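Local coordinates for LRR receptor-like serine/threonine-protein kinase RGI3 (Arabidopsis thaliana, PDB 5HZ0) that acts as a plant cell-surface receptor for RGF peptide hormones, pairing with SERK co-receptors to maintain the root stem cell niche, at residues A[435-447]-A[458-470]. The protein carries 5 engineered substitutions. Sequence-based numbering, arbitrary orientation.
Sequences VGSIPPAISGCES and LSGSLLGTTLPKS
Ile438 turns its side chain onto the 458-470 segment and spreads its branches over three partners. CG1 meets Leu458 CD1 at 4.0 Å, the two side chains crossing at about a right angle, while CD1 touches Leu462 CD1 and CG2 faces the methyl of Thr466. With OG1 beside the backbone N of Thr466 (chi1 -49°), the methyl CG2 lies opposite that nitrogen; this sets Thr466 CG2 against the backbone of 438-440, 3.5 Å from Pro440 CA and close to Ile438 O. Further along, Ile442 and Leu467 run alongside each other in the same direction, CG2 to CD2 4.1 Å; both also pack on Leu451 of strand 450-452.

Pro468 lays its ring against the end of the 3-10 turn 440-444, with CD toward Ile442 O and CB 3.2 Å from Cys445 O. A glycine here would probably leave the carbonyls of Ile442 and Cys445 without their apolar cover and let the backbone turn more freely. Beyond it, Ser470 OG bonds to Leu448 O and also lies 3.1 Å from Glu446 O, a second acceptor for its single proton. At the other end, Ser459 N gives Gly436 O a nearly straight bond of 2.9 Å (172° at the hydrogen).

Such coil-on-coil stacking, with aliphatic side chains turned inward and a short 3-10 turn on the outer side, is typical of the plant leucine-rich repeat solenoid that forms this receptor's extracellular domain.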
loop_
_atom_site.group_PDB
_atom_site.type_symbol
_atom_site.label_atom_id
_atom_site.label_comp_id
_atom_site.label_asym_id
_atom_site.label_seq_id
_atom_site.Cartn_x
_atom_site.Cartn_y
_atom_site.Cartn_z
ATOM N N VAL A 435 -29.657 -5.959 -15.632
ATOM C CA VAL A 435 -30.685 -6.922 -15.979
ATOM C C VAL A 435 -30.214 -7.909 -17.028
ATOM O O VAL A 435 -29.036 -7.945 -17.376
ATOM C CB VAL A 435 -31.977 -6.229 -16.429
ATOM C CG1 VAL A 435 -32.651 -5.523 -15.230
ATOM C CG2 VAL A 435 -31.688 -5.248 -17.561
ATOM N N GLY A 436 -31.147 -8.733 -17.496
ATOM C CA GLY A 436 -30.862 -9.756 -18.478
ATOM C C GLY A 436 -29.881 -10.808 -18.008
ATOM O O GLY A 436 -29.576 -10.924 -16.825
ATOM N N SER A 437 -29.404 -11.597 -18.957
ATOM C CA SER A 437 -28.472 -12.678 -18.688
ATOM C C SER A 437 -27.038 -12.239 -18.509
ATOM O O SER A 437 -26.655 -11.129 -18.884
ATOM C CB SER A 437 -28.558 -13.734 -19.780
ATOM O OG SER A 437 -29.850 -14.323 -19.772
ATOM N N ILE A 438 -26.254 -13.103 -17.876
ATOM C CA ILE A 438 -24.811 -13.000 -17.933
ATOM C C ILE A 438 -24.396 -13.433 -19.347
ATOM O O ILE A 438 -24.648 -14.580 -19.753
ATOM C CB ILE A 438 -24.165 -13.902 -16.879
ATOM C CG1 ILE A 438 -24.491 -13.389 -15.472
ATOM C CG2 ILE A 438 -22.664 -13.955 -17.061
ATOM C CD1 ILE A 438 -24.385 -14.466 -14.381
ATOM N N PRO A 439 -23.774 -12.517 -20.108
ATOM C CA PRO A 439 -23.413 -12.760 -21.522
ATOM C C PRO A 439 -22.419 -13.903 -21.702
ATOM O O PRO A 439 -21.388 -13.907 -21.035
ATOM C CB PRO A 439 -22.785 -11.431 -21.966
ATOM C CG PRO A 439 -22.310 -10.787 -20.703
ATOM C CD PRO A 439 -23.260 -11.230 -19.606
ATOM N N PRO A 440 -22.732 -14.867 -22.585
ATOM C CA PRO A 440 -21.861 -16.014 -22.882
ATOM C C PRO A 440 -20.457 -15.568 -23.280
ATOM O O PRO A 440 -19.464 -16.238 -22.966
ATOM C CB PRO A 440 -22.549 -16.679 -24.078
ATOM C CG PRO A 440 -23.959 -16.314 -23.953
ATOM C CD PRO A 440 -24.032 -14.973 -23.271
ATOM N N ALA A 441 -20.385 -14.429 -23.958
ATOM C CA ALA A 441 -19.117 -13.904 -24.450
ATOM C C ALA A 441 -18.115 -13.592 -23.338
ATOM O O ALA A 441 -16.926 -13.433 -23.603
ATOM C CB ALA A 441 -19.349 -12.675 -25.310
ATOM N N ILE A 442 -18.581 -13.495 -22.096
ATOM C CA ILE A 442 -17.649 -13.261 -21.001
ATOM C C ILE A 442 -16.680 -14.444 -20.859
ATOM O O ILE A 442 -15.649 -14.337 -20.194
ATOM C CB ILE A 442 -18.360 -12.931 -19.664
ATOM C CG1 ILE A 442 -17.377 -12.274 -18.689
ATOM C CG2 ILE A 442 -18.976 -14.166 -19.045
ATOM C CD1 ILE A 442 -17.931 -12.071 -17.288
ATOM N N SER A 443 -16.993 -15.552 -21.529
ATOM C CA SER A 443 -16.090 -16.703 -21.601
ATOM C C SER A 443 -14.762 -16.318 -22.251
ATOM O O SER A 443 -13.786 -17.067 -22.198
ATOM C CB SER A 443 -16.723 -17.810 -22.436
ATOM O OG SER A 443 -16.836 -17.391 -23.789
ATOM N N GLY A 444 -14.749 -15.150 -22.880
ATOM C CA GLY A 444 -13.572 -14.631 -23.537
ATOM C C GLY A 444 -12.607 -13.868 -22.651
ATOM O O GLY A 444 -11.547 -13.446 -23.121
ATOM N N CYS A 445 -12.933 -13.683 -21.374
ATOM C CA CYS A 445 -11.955 -13.022 -20.534
ATOM C C CYS A 445 -11.130 -14.147 -19.951
ATOM O O CYS A 445 -11.488 -14.736 -18.926
ATOM C CB CYS A 445 -12.644 -12.270 -19.398
ATOM S SG CYS A 445 -13.974 -11.165 -19.886
ATOM N N GLU A 446 -9.959 -14.356 -20.542
ATOM C CA GLU A 446 -9.165 -15.541 -20.263
ATOM C C GLU A 446 -8.353 -15.376 -18.994
ATOM O O GLU A 446 -7.844 -16.348 -18.443
ATOM C CB GLU A 446 -8.238 -15.830 -21.439
ATOM C CG GLU A 446 -7.400 -14.632 -21.870
ATOM C CD GLU A 446 -6.561 -14.934 -23.095
ATOM O OE1 GLU A 446 -6.587 -14.132 -24.058
ATOM O OE2 GLU A 446 -5.877 -15.979 -23.099
ATOM N N SER A 447 -8.226 -14.133 -18.543
ATOM C CA SER A 447 -7.467 -13.810 -17.345
ATOM C C SER A 447 -8.324 -13.655 -16.090
ATOM O O SER A 447 -7.791 -13.412 -15.005
ATOM C CB SER A 447 -6.693 -12.514 -17.564
ATOM O OG SER A 447 -5.736 -12.676 -18.588
ATOM N N LEU A 458 -30.016 -9.568 -12.292
ATOM C CA LEU A 458 -29.587 -10.571 -13.269
ATOM C C LEU A 458 -30.559 -11.745 -13.358
ATOM O O LEU A 458 -31.060 -12.227 -12.343
ATOM C CB LEU A 458 -28.177 -11.068 -12.942
ATOM C CG LEU A 458 -27.112 -9.993 -13.145
ATOM C CD1 LEU A 458 -25.742 -10.573 -12.946
ATOM C CD2 LEU A 458 -27.262 -9.443 -14.543
ATOM N N SER A 459 -30.844 -12.191 -14.576
ATOM C CA SER A 459 -31.874 -13.206 -14.768
ATOM C C SER A 459 -31.489 -14.323 -15.721
ATOM O O SER A 459 -30.399 -14.322 -16.308
ATOM C CB SER A 459 -33.156 -12.562 -15.278
ATOM O OG SER A 459 -34.145 -13.551 -15.453
ATOM N N GLY A 460 -32.404 -15.276 -15.881
ATOM C CA GLY A 460 -32.204 -16.357 -16.824
ATOM C C GLY A 460 -31.389 -17.492 -16.252
ATOM O O GLY A 460 -31.311 -17.671 -15.041
ATOM N N SER A 461 -30.776 -18.261 -17.138
ATOM C CA SER A 461 -30.106 -19.482 -16.750
ATOM C C SER A 461 -28.606 -19.280 -16.670
ATOM O O SER A 461 -28.100 -18.203 -16.975
ATOM C CB SER A 461 -30.465 -20.606 -17.720
ATOM O OG SER A 461 -29.600 -21.707 -17.547
ATOM N N LEU A 462 -27.904 -20.332 -16.266
ATOM C CA LEU A 462 -26.492 -20.248 -15.926
ATOM C C LEU A 462 -25.753 -21.425 -16.564
ATOM O O LEU A 462 -26.064 -22.578 -16.283
ATOM C CB LEU A 462 -26.344 -20.283 -14.397
ATOM C CG LEU A 462 -24.993 -19.929 -13.767
ATOM C CD1 LEU A 462 -24.758 -18.417 -13.776
ATOM C CD2 LEU A 462 -24.877 -20.494 -12.359
ATOM N N LEU A 463 -24.791 -21.153 -17.435
ATOM C CA LEU A 463 -24.106 -22.241 -18.142
ATOM C C LEU A 463 -22.597 -22.297 -17.868
ATOM O O LEU A 463 -21.959 -21.269 -17.614
ATOM C CB LEU A 463 -24.329 -22.144 -19.659
ATOM C CG LEU A 463 -25.684 -22.344 -20.345
ATOM C CD1 LEU A 463 -26.805 -22.689 -19.388
ATOM C CD2 LEU A 463 -26.034 -21.101 -21.147
ATOM N N GLY A 464 -22.031 -23.500 -17.948
ATOM C CA GLY A 464 -20.596 -23.679 -17.825
ATOM C C GLY A 464 -19.818 -23.011 -18.949
ATOM O O GLY A 464 -18.736 -22.467 -18.721
ATOM N N THR A 465 -20.370 -23.050 -20.164
ATOM C CA THR A 465 -19.749 -22.424 -21.339
ATOM C C THR A 465 -19.714 -20.912 -21.221
ATOM O O THR A 465 -18.987 -20.232 -21.947
ATOM C CB THR A 465 -20.538 -22.734 -22.622
ATOM O OG1 THR A 465 -21.945 -22.638 -22.351
ATOM C CG2 THR A 465 -20.206 -24.127 -23.141
ATOM N N THR A 466 -20.526 -20.394 -20.312
ATOM C CA THR A 466 -20.701 -18.968 -20.164
ATOM C C THR A 466 -19.567 -18.370 -19.336
ATOM O O THR A 466 -19.377 -17.162 -19.339
ATOM C CB THR A 466 -22.073 -18.662 -19.523
ATOM O OG1 THR A 466 -23.090 -19.394 -20.220
ATOM C CG2 THR A 466 -22.398 -17.176 -19.577
ATOM N N LEU A 467 -18.788 -19.207 -18.652
ATOM C CA LEU A 467 -17.775 -18.682 -17.731
ATOM C C LEU A 467 -16.339 -19.149 -18.005
ATOM O O LEU A 467 -16.114 -20.299 -18.358
ATOM C CB LEU A 467 -18.176 -18.991 -16.284
ATOM C CG LEU A 467 -19.439 -18.270 -15.782
ATOM C CD1 LEU A 467 -19.808 -18.674 -14.349
ATOM C CD2 LEU A 467 -19.296 -16.749 -15.904
ATOM N N PRO A 468 -15.358 -18.243 -17.842
ATOM C CA PRO A 468 -13.950 -18.597 -18.069
ATOM C C PRO A 468 -13.385 -19.502 -16.992
ATOM O O PRO A 468 -13.667 -19.306 -15.812
ATOM C CB PRO A 468 -13.230 -17.244 -18.060
ATOM C CG PRO A 468 -14.154 -16.303 -17.416
ATOM C CD PRO A 468 -15.543 -16.792 -17.699
ATOM N N LYS A 469 -12.548 -20.451 -17.394
ATOM C CA LYS A 469 -12.118 -21.525 -16.503
ATOM C C LYS A 469 -10.999 -21.100 -15.552
ATOM O O LYS A 469 -10.531 -21.883 -14.724
ATOM C CB LYS A 469 -11.694 -22.741 -17.326
ATOM C CG LYS A 469 -12.797 -23.277 -18.239
ATOM C CD LYS A 469 -12.413 -24.643 -18.790
ATOM C CE LYS A 469 -13.355 -25.110 -19.891
ATOM N NZ LYS A 469 -13.035 -26.510 -20.302
ATOM N N SER A 470 -10.576 -19.850 -15.676
ATOM C CA SER A 470 -9.548 -19.298 -14.804
ATOM C C SER A 470 -10.128 -18.692 -13.532
ATOM O O SER A 470 -9.369 -18.238 -12.672
ATOM C CB SER A 470 -8.757 -18.224 -15.553
ATOM O OG SER A 470 -9.623 -17.191 -15.994
#